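Local coordinates for ribosome-inactivating protein (Lychnis chalcedonica, PDB 2G5X) that belongs to the plant ribosome-inactivating proteins and, as lychnin, folds as one chain with a mixed beta-sheet and a set of helices, at residues W4-D9 / V48-P53; S89-A94 / C115-T120; A172-I177 / M226-L231. All blocks are in the same frame, centred on the assembly; numbering follows the deposited sequence.

How the contacts relate
The three contacts follow one another along the chain, each closing before the next opens. Contact 1 pairs the first two strands of the mixed sheet, contact 2 joins two turns that lead into helices 92-95 and 119-126, and contact 3 ties the bend between helices 154-173 and 175-184 to a loop near the C-terminus. Centres of contacts 1 and 2 lie about 25 Å apart, as do those of contacts 2 and 3, each pair on opposite sides of the chain's centre; those of contacts 1 and 3 lie about 21 Å apart. Helix 10-25 touches contacts 1 and 3, and helix 154-173 runs from beside contact 2 into contact 3, tying sheet, helices and C-terminal region at separate places.

Contact 1 of 3, residues W4-D9 / V48-P53; sequences WTVDSD and VNLVLP
The carbonyl oxygen of Val51 is gripped from segment 4-9 by Val6 N at 2.9 Å and by a CA-H...O contact from Thr5 CA at 3.2 Å. It closes the short parallel ladder between strands 3-5 and 45-51, the two strands of a beta-alpha-beta crossover whose connection includes helix 10-25. Two further rungs precede it: Trp4 N reaches Asn49 O at 2.9 Å in a nearly straight bond (162° at the hydrogen), and Val51 N gives its proton to Trp4 O at 3.0 Å. Leu50 CA also approaches that Trp4 oxygen, which thus meets the neighbouring strand twice.

Trp4 and Leu50 share one face of the sheet. The indole CG lies anti to the backbone N (chi1 -178°), and the six-membered part of the ring presents CE3 to Leu50 CD2 at 4.2 Å, with the methyl at the ring edge and near its plane. Over the middle of one indole face sits Val6 CA, 4.0 Å above the plane, because the chain turns beneath the ring just after the strand ends. Tyr13 and Phe16 of helix 10-25 bring their rings to the same indole, so the crossover helix packs on the side of the sheet that carries Trp4 and Leu50.

Thr5 and Val51 occupy the other face, with Thr5 OG1 beside Val51 CB. Beyond the ladder, Thr5 CG2 rests against Pro53 CB at 3.8 Å. Val6 O, which accepts a hydrogen bond from Gln141 NE2 of helix 137-145, has Pro53 CD only 3.2 Å away.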
ATOM      1  N   TRP A   4      -2.415  11.454  -0.633  1.00  8.82           N
ATOM      2  CA  TRP A   4      -1.168  11.934  -0.055  1.00  7.66           C
ATOM      3  C   TRP A   4      -0.269  12.531  -1.123  1.00  7.16           C
ATOM      4  O   TRP A   4       0.055  11.878  -2.117  1.00  6.59           O
ATOM      5  CB  TRP A   4      -0.411  10.804   0.660  1.00  8.34           C
ATOM      6  CG  TRP A   4       0.874  11.272   1.329  1.00  8.42           C
ATOM      7  CD1 TRP A   4       1.049  12.425   2.049  1.00 10.35           C
ATOM      8  CD2 TRP A   4       2.143  10.602   1.338  1.00  8.82           C
ATOM      9  NE1 TRP A   4       2.347  12.514   2.500  1.00 10.51           N
ATOM     10  CE2 TRP A   4       3.039  11.410   2.079  1.00  9.67           C
ATOM     11  CE3 TRP A   4       2.611   9.398   0.794  1.00  8.66           C
ATOM     12  CZ2 TRP A   4       4.378  11.052   2.286  1.00  9.33           C
ATOM     13  CZ3 TRP A   4       3.946   9.041   1.002  1.00 10.07           C
ATOM     14  CH2 TRP A   4       4.812   9.868   1.741  1.00  9.26           C
ATOM     15  N   THR A   5       0.103  13.792  -0.930  1.00  8.10           N
ATOM     16  CA  THR A   5       1.018  14.440  -1.849  1.00  8.80           C
ATOM     17  C   THR A   5       2.365  13.995  -1.289  1.00  8.73           C
ATOM     18  O   THR A   5       2.754  14.379  -0.183  1.00 10.25           O
ATOM     19  CB  THR A   5       0.872  15.974  -1.804  1.00 10.39           C
ATOM     20  OG1 THR A   5      -0.412  16.338  -2.323  1.00 12.89           O
ATOM     21  CG2 THR A   5       1.952  16.646  -2.643  1.00 12.77           C
ATOM     22  N   VAL A   6       3.054  13.150  -2.047  1.00  7.64           N
ATOM     23  CA  VAL A   6       4.334  12.598  -1.624  1.00  8.11           C
ATOM     24  C   VAL A   6       5.348  13.707  -1.364  1.00  7.64           C
ATOM     25  O   VAL A   6       6.018  14.184  -2.283  1.00  7.19           O
ATOM     26  CB  VAL A   6       4.864  11.617  -2.686  1.00  8.10           C
ATOM     27  CG1 VAL A   6       6.131  10.951  -2.196  1.00  9.12           C
ATOM     28  CG2 VAL A   6       3.792  10.562  -2.992  1.00  9.90           C
ATOM     29  N   ASP A   7       5.451  14.096  -0.097  1.00  8.26           N
ATOM     30  CA  ASP A   7       6.335  15.176   0.327  1.00  9.56           C
ATOM     31  C   ASP A   7       6.831  14.923   1.757  1.00  9.15           C
ATOM     32  O   ASP A   7       6.373  13.998   2.429  1.00  8.23           O
ATOM     33  CB  ASP A   7       5.561  16.498   0.251  1.00 11.75           C
ATOM     34  CG  ASP A   7       6.462  17.699   0.070  1.00 13.47           C
ATOM     35  OD1 ASP A   7       5.918  18.819  -0.052  1.00 16.42           O
ATOM     36  OD2 ASP A   7       7.700  17.533   0.048  1.00 14.70           O
ATOM     37  N   SER A   8       7.748  15.763   2.228  1.00 10.12           N
ATOM     38  CA  SER A   8       8.342  15.601   3.554  1.00 10.12           C
ATOM     39  C   SER A   8       7.547  16.087   4.768  1.00 11.43           C
ATOM     40  O   SER A   8       8.119  16.283   5.844  1.00 13.48           O
ATOM     41  CB  SER A   8       9.727  16.252   3.564  1.00 10.84           C
ATOM     42  OG  SER A   8       9.657  17.605   3.148  1.00 11.29           O
ATOM     43  N   ASP A   9       6.240  16.262   4.609  1.00 10.44           N
ATOM     44  CA  ASP A   9       5.382  16.712   5.708  1.00 11.07           C
ATOM     45  C   ASP A   9       4.834  15.472   6.423  1.00 10.64           C
ATOM     46  O   ASP A   9       3.894  14.847   5.952  1.00  9.92           O
ATOM     47  CB  ASP A   9       4.242  17.564   5.136  1.00 12.77           C
ATOM     48  CG  ASP A   9       3.339  18.151   6.209  1.00 14.83           C
ATOM     49  OD1 ASP A   9       2.655  19.154   5.907  1.00 15.44           O
ATOM     50  OD2 ASP A   9       3.295  17.616   7.338  1.00 14.43           O
ATOM     51  N   VAL A  48      -6.529   4.817  -3.276  1.00  7.16           N
ATOM     52  CA  VAL A  48      -5.585   5.740  -2.662  1.00 10.00           C
ATOM     53  C   VAL A  48      -4.903   6.585  -3.734  1.00  8.82           C
ATOM     54  O   VAL A  48      -4.367   6.052  -4.700  1.00  8.95           O
ATOM     55  CB  VAL A  48      -4.498   4.957  -1.883  1.00 11.65           C
ATOM     56  CG1 VAL A  48      -3.332   5.868  -1.529  1.00 14.09           C
ATOM     57  CG2 VAL A  48      -5.107   4.356  -0.626  1.00 13.78           C
ATOM     58  N   ASN A  49      -4.922   7.902  -3.562  1.00  7.65           N
ATOM     59  CA  ASN A  49      -4.274   8.792  -4.520  1.00  8.54           C
ATOM     60  C   ASN A  49      -2.887   9.209  -4.039  1.00  7.74           C
ATOM     61  O   ASN A  49      -2.728   9.643  -2.899  1.00  8.66           O
ATOM     62  CB  ASN A  49      -5.099  10.068  -4.721  1.00  9.02           C
ATOM     63  CG  ASN A  49      -6.188   9.913  -5.765  1.00 10.31           C
ATOM     64  OD1 ASN A  49      -6.462   8.817  -6.243  1.00  9.86           O
ATOM     65  ND2 ASN A  49      -6.823  11.026  -6.117  1.00 12.04           N
ATOM     66  N   LEU A  50      -1.887   9.053  -4.901  1.00  7.01           N
ATOM     67  CA  LEU A  50      -0.527   9.491  -4.595  1.00  7.16           C
ATOM     68  C   LEU A  50      -0.300  10.625  -5.601  1.00  6.53           C
ATOM     69  O   LEU A  50      -0.501  10.441  -6.803  1.00  7.81           O
ATOM     70  CB  LEU A  50       0.493   8.364  -4.822  1.00  6.34           C
ATOM     71  CG  LEU A  50       0.460   7.162  -3.865  1.00  6.02           C
ATOM     72  CD1 LEU A  50       1.620   6.213  -4.196  1.00  7.87           C
ATOM     73  CD2 LEU A  50       0.575   7.639  -2.420  1.00  7.27           C
ATOM     74  N   VAL A  51       0.096  11.795  -5.114  1.00  8.15           N
ATOM     75  CA  VAL A  51       0.305  12.953  -5.985  1.00  8.43           C
ATOM     76  C   VAL A  51       1.710  13.530  -5.847  1.00  8.78           C
ATOM     77  O   VAL A  51       2.216  13.662  -4.735  1.00  8.65           O
ATOM     78  CB  VAL A  51      -0.705  14.082  -5.645  1.00  9.31           C
ATOM     79  CG1 VAL A  51      -0.550  15.240  -6.626  1.00  9.53           C
ATOM     80  CG2 VAL A  51      -2.127  13.540  -5.670  1.00  9.59           C
ATOM     81  N   LEU A  52       2.342  13.870  -6.970  1.00  7.61           N
ATOM     82  CA  LEU A  52       3.675  14.464  -6.926  1.00  8.00           C
ATOM     83  C   LEU A  52       3.521  15.970  -6.765  1.00  8.89           C
ATOM     84  O   LEU A  52       2.753  16.603  -7.485  1.00  9.98           O
ATOM     85  CB  LEU A  52       4.456  14.181  -8.210  1.00  7.94           C
ATOM     86  CG  LEU A  52       4.858  12.735  -8.487  1.00 10.23           C
ATOM     87  CD1 LEU A  52       5.681  12.692  -9.770  1.00 10.14           C
ATOM     88  CD2 LEU A  52       5.655  12.181  -7.316  1.00 11.36           C
ATOM     89  N   PRO A  53       4.257  16.562  -5.818  1.00  8.57           N
ATOM     90  CA  PRO A  53       4.160  18.007  -5.606  1.00 10.52           C
ATOM     91  C   PRO A  53       4.678  18.849  -6.772  1.00 11.44           C
ATOM     92  O   PRO A  53       4.211  19.968  -6.984  1.00 11.20           O
ATOM     93  CB  PRO A  53       4.972  18.217  -4.328  1.00 10.22           C
ATOM     94  CG  PRO A  53       6.023  17.145  -4.422  1.00  8.81           C
ATOM     95  CD  PRO A  53       5.227  15.948  -4.892  1.00  9.28           C
TER

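Contact 2 of 3, residues S89-A94 / C115-T120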
ATOM      1  N   SER A  89      -0.643  -8.896 -13.332  1.00  7.45           N
ATOM      2  CA  SER A  89      -0.918 -10.056 -14.171  1.00  8.97           C
ATOM      3  C   SER A  89      -1.745 -11.160 -13.522  1.00  8.58           C
ATOM      4  O   SER A  89      -2.485 -11.857 -14.216  1.00  8.67           O
ATOM      5  CB  SER A  89       0.393 -10.646 -14.694  1.00  8.49           C
ATOM      6  OG  SER A  89       1.175 -11.171 -13.637  1.00 11.21           O
ATOM      7  N   ASP A  90      -1.624 -11.323 -12.206  1.00  9.55           N
ATOM      8  CA  ASP A  90      -2.360 -12.370 -11.501  1.00  9.34           C
ATOM      9  C   ASP A  90      -3.713 -11.919 -10.958  1.00 10.56           C
ATOM     10  O   ASP A  90      -4.436 -12.704 -10.351  1.00  9.27           O
ATOM     11  CB  ASP A  90      -1.497 -12.957 -10.373  1.00  9.94           C
ATOM     12  CG  ASP A  90      -1.088 -11.923  -9.338  1.00 11.35           C
ATOM     13  OD1 ASP A  90      -1.018 -10.724  -9.677  1.00 10.33           O
ATOM     14  OD2 ASP A  90      -0.817 -12.318  -8.184  1.00 11.97           O
ATOM     15  N   GLU A  91      -4.054 -10.654 -11.189  1.00  8.86           N
ATOM     16  CA  GLU A  91      -5.332 -10.105 -10.747  1.00  8.58           C
ATOM     17  C   GLU A  91      -6.163  -9.682 -11.961  1.00  7.39           C
ATOM     18  O   GLU A  91      -7.370  -9.455 -11.847  1.00  7.46           O
ATOM     19  CB  GLU A  91      -5.111  -8.885  -9.845  1.00  8.75           C
ATOM     20  CG  GLU A  91      -4.566  -9.182  -8.449  1.00  9.22           C
ATOM     21  CD  GLU A  91      -5.598  -9.803  -7.517  1.00 11.97           C
ATOM     22  OE1 GLU A  91      -6.796  -9.839  -7.873  1.00 11.12           O
ATOM     23  OE2 GLU A  91      -5.208 -10.250  -6.415  1.00  9.98           O
ATOM     24  N   TYR A  92      -5.515  -9.592 -13.121  1.00  7.26           N
ATOM     25  CA  TYR A  92      -6.173  -9.159 -14.358  1.00  9.03           C
ATOM     26  C   TYR A  92      -7.400  -9.969 -14.784  1.00  9.44           C
ATOM     27  O   TYR A  92      -8.448  -9.395 -15.083  1.00  9.89           O
ATOM     28  CB  TYR A  92      -5.161  -9.136 -15.514  1.00  7.35           C
ATOM     29  CG  TYR A  92      -5.709  -8.575 -16.811  1.00  9.29           C
ATOM     30  CD1 TYR A  92      -5.763  -7.200 -17.035  1.00  9.17           C
ATOM     31  CD2 TYR A  92      -6.183  -9.424 -17.811  1.00 10.58           C
ATOM     32  CE1 TYR A  92      -6.277  -6.682 -18.233  1.00 13.13           C
ATOM     33  CE2 TYR A  92      -6.701  -8.921 -19.003  1.00 12.05           C
ATOM     34  CZ  TYR A  92      -6.745  -7.552 -19.209  1.00 13.07           C
ATOM     35  OH  TYR A  92      -7.262  -7.059 -20.388  1.00 15.62           O
ATOM     36  N   ARG A  93      -7.284 -11.291 -14.826  1.00  8.75           N
ATOM     37  CA  ARG A  93      -8.423 -12.104 -15.241  1.00  9.78           C
ATOM     38  C   ARG A  93      -9.650 -11.923 -14.351  1.00 10.88           C
ATOM     39  O   ARG A  93     -10.777 -11.885 -14.843  1.00 11.35           O
ATOM     40  CB  ARG A  93      -8.044 -13.591 -15.291  1.00 10.65           C
ATOM     41  CG  ARG A  93      -7.000 -13.942 -16.343  1.00 10.85           C
ATOM     42  CD  ARG A  93      -7.407 -13.478 -17.746  1.00 11.03           C
ATOM     43  NE  ARG A  93      -6.499 -14.003 -18.761  1.00  9.98           N
ATOM     44  CZ  ARG A  93      -6.644 -15.180 -19.364  1.00 11.98           C
ATOM     45  NH1 ARG A  93      -7.674 -15.961 -19.065  1.00 13.65           N
ATOM     46  NH2 ARG A  93      -5.742 -15.587 -20.248  1.00 10.86           N
ATOM     47  N   ALA A  94      -9.437 -11.789 -13.046  1.00  9.81           N
ATOM     48  CA  ALA A  94     -10.554 -11.638 -12.123  1.00  9.78           C
ATOM     49  C   ALA A  94     -11.152 -10.237 -12.038  1.00  9.79           C
ATOM     50  O   ALA A  94     -12.356 -10.092 -11.815  1.00  8.86           O
ATOM     51  CB  ALA A  94     -10.135 -12.099 -10.729  1.00 11.73           C
ATOM     52  N   CYS A 115       4.009  -7.660 -14.475  1.00 12.26           N
ATOM     53  CA  CYS A 115       4.399  -8.374 -13.261  1.00 10.65           C
ATOM     54  C   CYS A 115       3.186  -8.744 -12.408  1.00 11.09           C
ATOM     55  O   CYS A 115       2.083  -8.239 -12.632  1.00  8.72           O
ATOM     56  CB  CYS A 115       5.397  -7.548 -12.436  1.00 14.49           C
ATOM     57  SG  CYS A 115       4.709  -6.152 -11.517  1.00 15.30           S
ATOM     58  N   ALA A 116       3.395  -9.640 -11.443  1.00  9.32           N
ATOM     59  CA  ALA A 116       2.327 -10.087 -10.549  1.00  9.10           C
ATOM     60  C   ALA A 116       2.305  -9.296  -9.239  1.00 10.27           C
ATOM     61  O   ALA A 116       3.227  -8.535  -8.945  1.00 11.20           O
ATOM     62  CB  ALA A 116       2.478 -11.576 -10.260  1.00  9.79           C
ATOM     63  N   SER A 117       1.252  -9.506  -8.450  1.00  9.41           N
ATOM     64  CA  SER A 117       1.052  -8.804  -7.180  1.00  9.58           C
ATOM     65  C   SER A 117       1.754  -9.375  -5.949  1.00  9.16           C
ATOM     66  O   SER A 117       1.804  -8.724  -4.904  1.00  9.24           O
ATOM     67  CB  SER A 117      -0.442  -8.749  -6.874  1.00  9.81           C
ATOM     68  OG  SER A 117      -0.913 -10.046  -6.539  1.00 11.58           O
ATOM     69  N   THR A 118       2.273 -10.590  -6.059  1.00  8.98           N
ATOM     70  CA  THR A 118       2.930 -11.244  -4.930  1.00  8.91           C
ATOM     71  C   THR A 118       4.272 -10.642  -4.541  1.00  9.64           C
ATOM     72  O   THR A 118       4.972 -10.055  -5.371  1.00  7.76           O
ATOM     73  CB  THR A 118       3.172 -12.727  -5.227  1.00  9.19           C
ATOM     74  OG1 THR A 118       3.915 -12.845  -6.446  1.00  9.25           O
ATOM     75  CG2 THR A 118       1.847 -13.475  -5.363  1.00  9.73           C
ATOM     76  N   TYR A 119       4.631 -10.795  -3.270  1.00  9.89           N
ATOM     77  CA  TYR A 119       5.913 -10.288  -2.801  1.00 10.57           C
ATOM     78  C   TYR A 119       7.021 -11.012  -3.553  1.00 10.61           C
ATOM     79  O   TYR A 119       8.029 -10.412  -3.919  1.00 10.18           O
ATOM     80  CB  TYR A 119       6.075 -10.514  -1.293  1.00 11.68           C
ATOM     81  CG  TYR A 119       5.691  -9.320  -0.444  1.00 16.04           C
ATOM     82  CD1 TYR A 119       6.226  -8.056  -0.701  1.00 18.34           C
ATOM     83  CD2 TYR A 119       4.810  -9.456   0.630  1.00 17.42           C
ATOM     84  CE1 TYR A 119       5.894  -6.956   0.088  1.00 20.71           C
ATOM     85  CE2 TYR A 119       4.470  -8.363   1.423  1.00 18.49           C
ATOM     86  CZ  TYR A 119       5.015  -7.118   1.147  1.00 19.45           C
ATOM     87  OH  TYR A 119       4.677  -6.033   1.929  1.00 20.36           O
ATOM     88  N   THR A 120       6.830 -12.306  -3.795  1.00 10.61           N
ATOM     89  CA  THR A 120       7.835 -13.085  -4.507  1.00 10.67           C
ATOM     90  C   THR A 120       8.118 -12.556  -5.915  1.00  9.71           C
ATOM     91  O   THR A 120       9.279 -12.326  -6.268  1.00  9.98           O
ATOM     92  CB  THR A 120       7.432 -14.573  -4.606  1.00 12.37           C
ATOM     93  OG1 THR A 120       6.125 -14.682  -5.178  1.00 13.99           O
ATOM     94  CG2 THR A 120       7.441 -15.216  -3.230  1.00 12.61           C
TER
HETATM   95  O   HOH W   1      -3.429 -11.820  -5.585  1.00 34.67           O
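Both carboxylate oxygens of Asp90 are used on a single residue, Ser117. Its hydroxyl donates to OD2, with Ser117 OG 2.8 Å from Asp90 OD2 on the syn side and close to the carboxylate plane, while its backbone N donates to OD1, Ser117 N lying 2.9 Å from Asp90 OD1 and reaching that oxygen from above the plane. This two-point grip joins the turns that lead into two helices, 92-95 and 119-126. Asp90 CG sits between its own backbone N and carbonyl carbon (chi1 60°), which carries it toward segment 115-120, where both oxygens reach Ser117.

A backbone bond stands beside the grip: Ser89 N points at Cys115 O over 2.9 Å, with 170° at the hydrogen. On the far side, a water bridges the two turns, donating to Glu91 OE2 at 2.5 Å and to Ser117 OG at 3.2 Å. Tyr69 OH also hydrogen-bonds to Ser117 OG, so this buried hydroxyl has three partners. The other oxygen of Glu91, OE1, is held by a salt bridge to Arg64.

Packing around the polar centre is slight. Ala116 CB touches both Ser89 OG and Asp90 OD1, 3.6 Å from each, and Thr118 CG2 comes to 4.0 Å from Asp90 OD2.

Thr118 is the N-cap of helix 119-126, its OG1 taking a hydrogen bond from Asp121 N. Cys115 turns away from segment 89-94 to pack on that helix and on Val157 of helix 154-173, whereas Glu91 lies against Tyr69 and Val71 of strand 69-76.

Contact 3 of 3, residues A172-I177 / M226-L231; sequences ARFKYI and MKLGLL
Arg173 O accepts Gly229 N at 2.8 Å and Lys175 N gives its proton to Lys227 O at 3.1 Å, two backbone bonds that straddle Phe174 and Leu228 and form a single isolated bridge. Gly229 N approaches from well above the carbonyl plane of Arg173, 48° out of it, while Lys175 N sits nearly in line with the Lys227 carbonyl, although its N-H is bent to 146° at the hydrogen. The bridge falls at a helix-helix junction: Phe174 is the first residue to leave helix 154-173 and also the N-cap of helix 175-184. A water bridges the two segments, donating to Lys227 O at 2.6 Å and accepting from Tyr176 N at 2.9 Å; it lies in the plane of the Phe174 ring, at its edge.

Phe174 and Leu228 lie side by side and point the same way. Leu228 CD2 touches ring atoms CD1 and CE1 obliquely, 3.5 Å from each. Across the bridge, Lys175 CB rests 3.3 Å from Lys227 O, and its chain then bends at chi2 (-68°) and chi3, passing near Gly229 CA before NZ pairs with Glu178. At the other end, Leu230 CB faces Ala172 O at 3.9 Å, an oxygen that also accepts a bond from Arg21 NE.

Several helices enclose the site. Leu228 packs on Ile206 and Tyr210 of helix 203-210, whose Trp203 meets the Phe174 ring and forms a cation-pi pair with Arg173, itself hydrogen-bonded through NH2 to Asp67 O; helix 193-201 reaches Phe174 through Leu199, and helix 10-25 reaches Leu230 through Phe24.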
ATOM      1  N   ALA A 172       0.220   1.395   7.348  1.00  6.55           N
ATOM      2  CA  ALA A 172      -1.158   1.480   7.831  1.00  5.43           C
ATOM      3  C   ALA A 172      -1.403   0.388   8.874  1.00  5.19           C
ATOM      4  O   ALA A 172      -2.041   0.620   9.906  1.00  4.54           O
ATOM      5  CB  ALA A 172      -2.132   1.322   6.665  1.00  6.12           C
ATOM      6  N   ARG A 173      -0.890  -0.805   8.601  1.00  5.86           N
ATOM      7  CA  ARG A 173      -1.051  -1.942   9.503  1.00  5.94           C
ATOM      8  C   ARG A 173      -0.308  -1.792  10.828  1.00  6.51           C
ATOM      9  O   ARG A 173      -0.857  -2.091  11.893  1.00  6.72           O
ATOM     10  CB  ARG A 173      -0.555  -3.220   8.825  1.00  6.26           C
ATOM     11  CG  ARG A 173      -1.379  -3.684   7.635  1.00  7.22           C
ATOM     12  CD  ARG A 173      -0.592  -4.710   6.834  1.00  8.86           C
ATOM     13  NE  ARG A 173      -1.369  -5.311   5.754  1.00  9.79           N
ATOM     14  CZ  ARG A 173      -0.860  -5.649   4.573  1.00 10.80           C
ATOM     15  NH1 ARG A 173       0.425  -5.430   4.319  1.00 12.39           N
ATOM     16  NH2 ARG A 173      -1.624  -6.222   3.654  1.00  9.65           N
ATOM     17  N   PHE A 174       0.940  -1.332  10.752  1.00  5.39           N
ATOM     18  CA  PHE A 174       1.807  -1.194  11.928  1.00  6.46           C
ATOM     19  C   PHE A 174       2.202   0.224  12.326  1.00  6.92           C
ATOM     20  O   PHE A 174       2.916   0.899  11.585  1.00  6.79           O
ATOM     21  CB  PHE A 174       3.098  -1.986  11.695  1.00  5.94           C
ATOM     22  CG  PHE A 174       2.889  -3.463  11.519  1.00  6.37           C
ATOM     23  CD1 PHE A 174       2.910  -4.314  12.620  1.00  6.53           C
ATOM     24  CD2 PHE A 174       2.670  -4.004  10.255  1.00  6.95           C
ATOM     25  CE1 PHE A 174       2.718  -5.685  12.466  1.00  6.14           C
ATOM     26  CE2 PHE A 174       2.476  -5.374  10.087  1.00  7.46           C
ATOM     27  CZ  PHE A 174       2.501  -6.218  11.198  1.00  5.87           C
ATOM     28  N   LYS A 175       1.767   0.661  13.508  1.00  5.71           N
ATOM     29  CA  LYS A 175       2.122   1.994  13.996  1.00  7.10           C
ATOM     30  C   LYS A 175       3.648   2.117  14.098  1.00  7.57           C
ATOM     31  O   LYS A 175       4.212   3.190  13.877  1.00  7.45           O
ATOM     32  CB  LYS A 175       1.503   2.253  15.377  1.00  8.05           C
ATOM     33  CG  LYS A 175      -0.022   2.371  15.386  1.00 12.48           C
ATOM     34  CD  LYS A 175      -0.488   3.621  14.660  1.00 13.93           C
ATOM     35  CE  LYS A 175       0.011   4.884  15.359  1.00 15.03           C
ATOM     36  NZ  LYS A 175      -0.386   6.126  14.626  1.00 15.99           N
ATOM     37  N   TYR A 176       4.308   1.014  14.436  1.00  8.11           N
ATOM     38  CA  TYR A 176       5.764   0.994  14.561  1.00  8.03           C
ATOM     39  C   TYR A 176       6.431   1.346  13.230  1.00  7.93           C
ATOM     40  O   TYR A 176       7.431   2.060  13.198  1.00  8.17           O
ATOM     41  CB  TYR A 176       6.235  -0.396  15.008  1.00  9.00           C
ATOM     42  CG  TYR A 176       7.717  -0.486  15.325  1.00  8.07           C
ATOM     43  CD1 TYR A 176       8.197  -0.190  16.600  1.00  8.90           C
ATOM     44  CD2 TYR A 176       8.638  -0.859  14.345  1.00  9.48           C
ATOM     45  CE1 TYR A 176       9.562  -0.266  16.897  1.00  9.99           C
ATOM     46  CE2 TYR A 176      10.003  -0.934  14.629  1.00  9.83           C
ATOM     47  CZ  TYR A 176      10.457  -0.638  15.906  1.00 10.42           C
ATOM     48  OH  TYR A 176      11.803  -0.717  16.195  1.00 12.71           O
ATOM     49  N   ILE A 177       5.874   0.841  12.134  1.00  6.97           N
ATOM     50  CA  ILE A 177       6.430   1.099  10.812  1.00  7.09           C
ATOM     51  C   ILE A 177       6.124   2.527  10.366  1.00  7.62           C
ATOM     52  O   ILE A 177       6.955   3.176   9.739  1.00  7.16           O
ATOM     53  CB  ILE A 177       5.908   0.064   9.793  1.00  7.68           C
ATOM     54  CG1 ILE A 177       6.393  -1.328  10.218  1.00  8.46           C
ATOM     55  CG2 ILE A 177       6.396   0.404   8.391  1.00  9.05           C
ATOM     56  CD1 ILE A 177       5.946  -2.463   9.323  1.00  8.93           C
ATOM     57  N   MET A 226       4.235  -4.460  18.277  1.00  8.90           N
ATOM     58  CA  MET A 226       2.921  -5.054  18.051  1.00 10.23           C
ATOM     59  C   MET A 226       1.748  -4.076  18.037  1.00 10.09           C
ATOM     60  O   MET A 226       0.610  -4.485  17.808  1.00 11.04           O
ATOM     61  CB  MET A 226       2.651  -6.146  19.093  1.00 10.79           C
ATOM     62  CG  MET A 226       3.597  -7.336  19.005  1.00 11.21           C
ATOM     63  SD  MET A 226       3.076  -8.721  20.046  1.00 17.43           S
ATOM     64  CE  MET A 226       3.621  -8.150  21.651  1.00 16.39           C
ATOM     65  N   LYS A 227       2.013  -2.795  18.275  1.00  9.46           N
ATOM     66  CA  LYS A 227       0.952  -1.790  18.284  1.00  9.25           C
ATOM     67  C   LYS A 227       0.379  -1.630  16.873  1.00  9.59           C
ATOM     68  O   LYS A 227       0.945  -0.926  16.033  1.00  8.50           O
ATOM     69  CB  LYS A 227       1.503  -0.446  18.773  1.00 13.04           C
ATOM     70  CG  LYS A 227       0.503   0.411  19.535  1.00 18.44           C
ATOM     71  CD  LYS A 227       0.537   0.098  21.027  1.00 24.25           C
ATOM     72  CE  LYS A 227      -0.630   0.742  21.761  1.00 26.36           C
ATOM     73  NZ  LYS A 227      -0.599   0.453  23.222  1.00 29.88           N
ATOM     74  N   LEU A 228      -0.752  -2.275  16.612  1.00  8.69           N
ATOM     75  CA  LEU A 228      -1.355  -2.214  15.283  1.00  7.24           C
ATOM     76  C   LEU A 228      -2.229  -0.993  15.017  1.00  7.11           C
ATOM     77  O   LEU A 228      -2.873  -0.462  15.924  1.00  7.69           O
ATOM     78  CB  LEU A 228      -2.166  -3.486  15.026  1.00  7.01           C
ATOM     79  CG  LEU A 228      -1.380  -4.790  15.168  1.00  6.46           C
ATOM     80  CD1 LEU A 228      -2.282  -5.964  14.837  1.00  8.13           C
ATOM     81  CD2 LEU A 228      -0.166  -4.775  14.247  1.00  8.28           C
ATOM     82  N   GLY A 229      -2.224  -0.548  13.762  1.00  7.06           N
ATOM     83  CA  GLY A 229      -3.034   0.585  13.351  1.00  6.17           C
ATOM     84  C   GLY A 229      -4.266   0.102  12.601  1.00  7.44           C
ATOM     85  O   GLY A 229      -5.201   0.864  12.361  1.00  7.31           O
ATOM     86  N   LEU A 230      -4.256  -1.174  12.226  1.00  7.41           N
ATOM     87  CA  LEU A 230      -5.364  -1.799  11.510  1.00  6.73           C
ATOM     88  C   LEU A 230      -5.342  -3.282  11.857  1.00  7.42           C
ATOM     89  O   LEU A 230      -4.291  -3.919  11.793  1.00  7.69           O
ATOM     90  CB  LEU A 230      -5.195  -1.624   9.990  1.00  7.85           C
ATOM     91  CG  LEU A 230      -6.220  -2.323   9.084  1.00  6.64           C
ATOM     92  CD1 LEU A 230      -7.589  -1.671   9.255  1.00  8.96           C
ATOM     93  CD2 LEU A 230      -5.780  -2.233   7.623  1.00  7.37           C
ATOM     94  N   LEU A 231      -6.490  -3.831  12.237  1.00  7.29           N
ATOM     95  CA  LEU A 231      -6.553  -5.245  12.579  1.00  7.71           C
ATOM     96  C   LEU A 231      -7.164  -6.045  11.447  1.00  8.16           C
ATOM     97  O   LEU A 231      -7.988  -5.541  10.688  1.00  7.55           O
ATOM     98  CB  LEU A 231      -7.402  -5.479  13.837  1.00  8.02           C
ATOM     99  CG  LEU A 231      -7.004  -4.829  15.164  1.00  8.20           C
ATOM    100  CD1 LEU A 231      -7.903  -5.372  16.265  1.00 11.20           C
ATOM    101  CD2 LEU A 231      -5.553  -5.131  15.486  1.00 11.67           C
TER
HETATM  102  O   HOH W   2       3.242  -1.603  14.987  1.00  8.51           O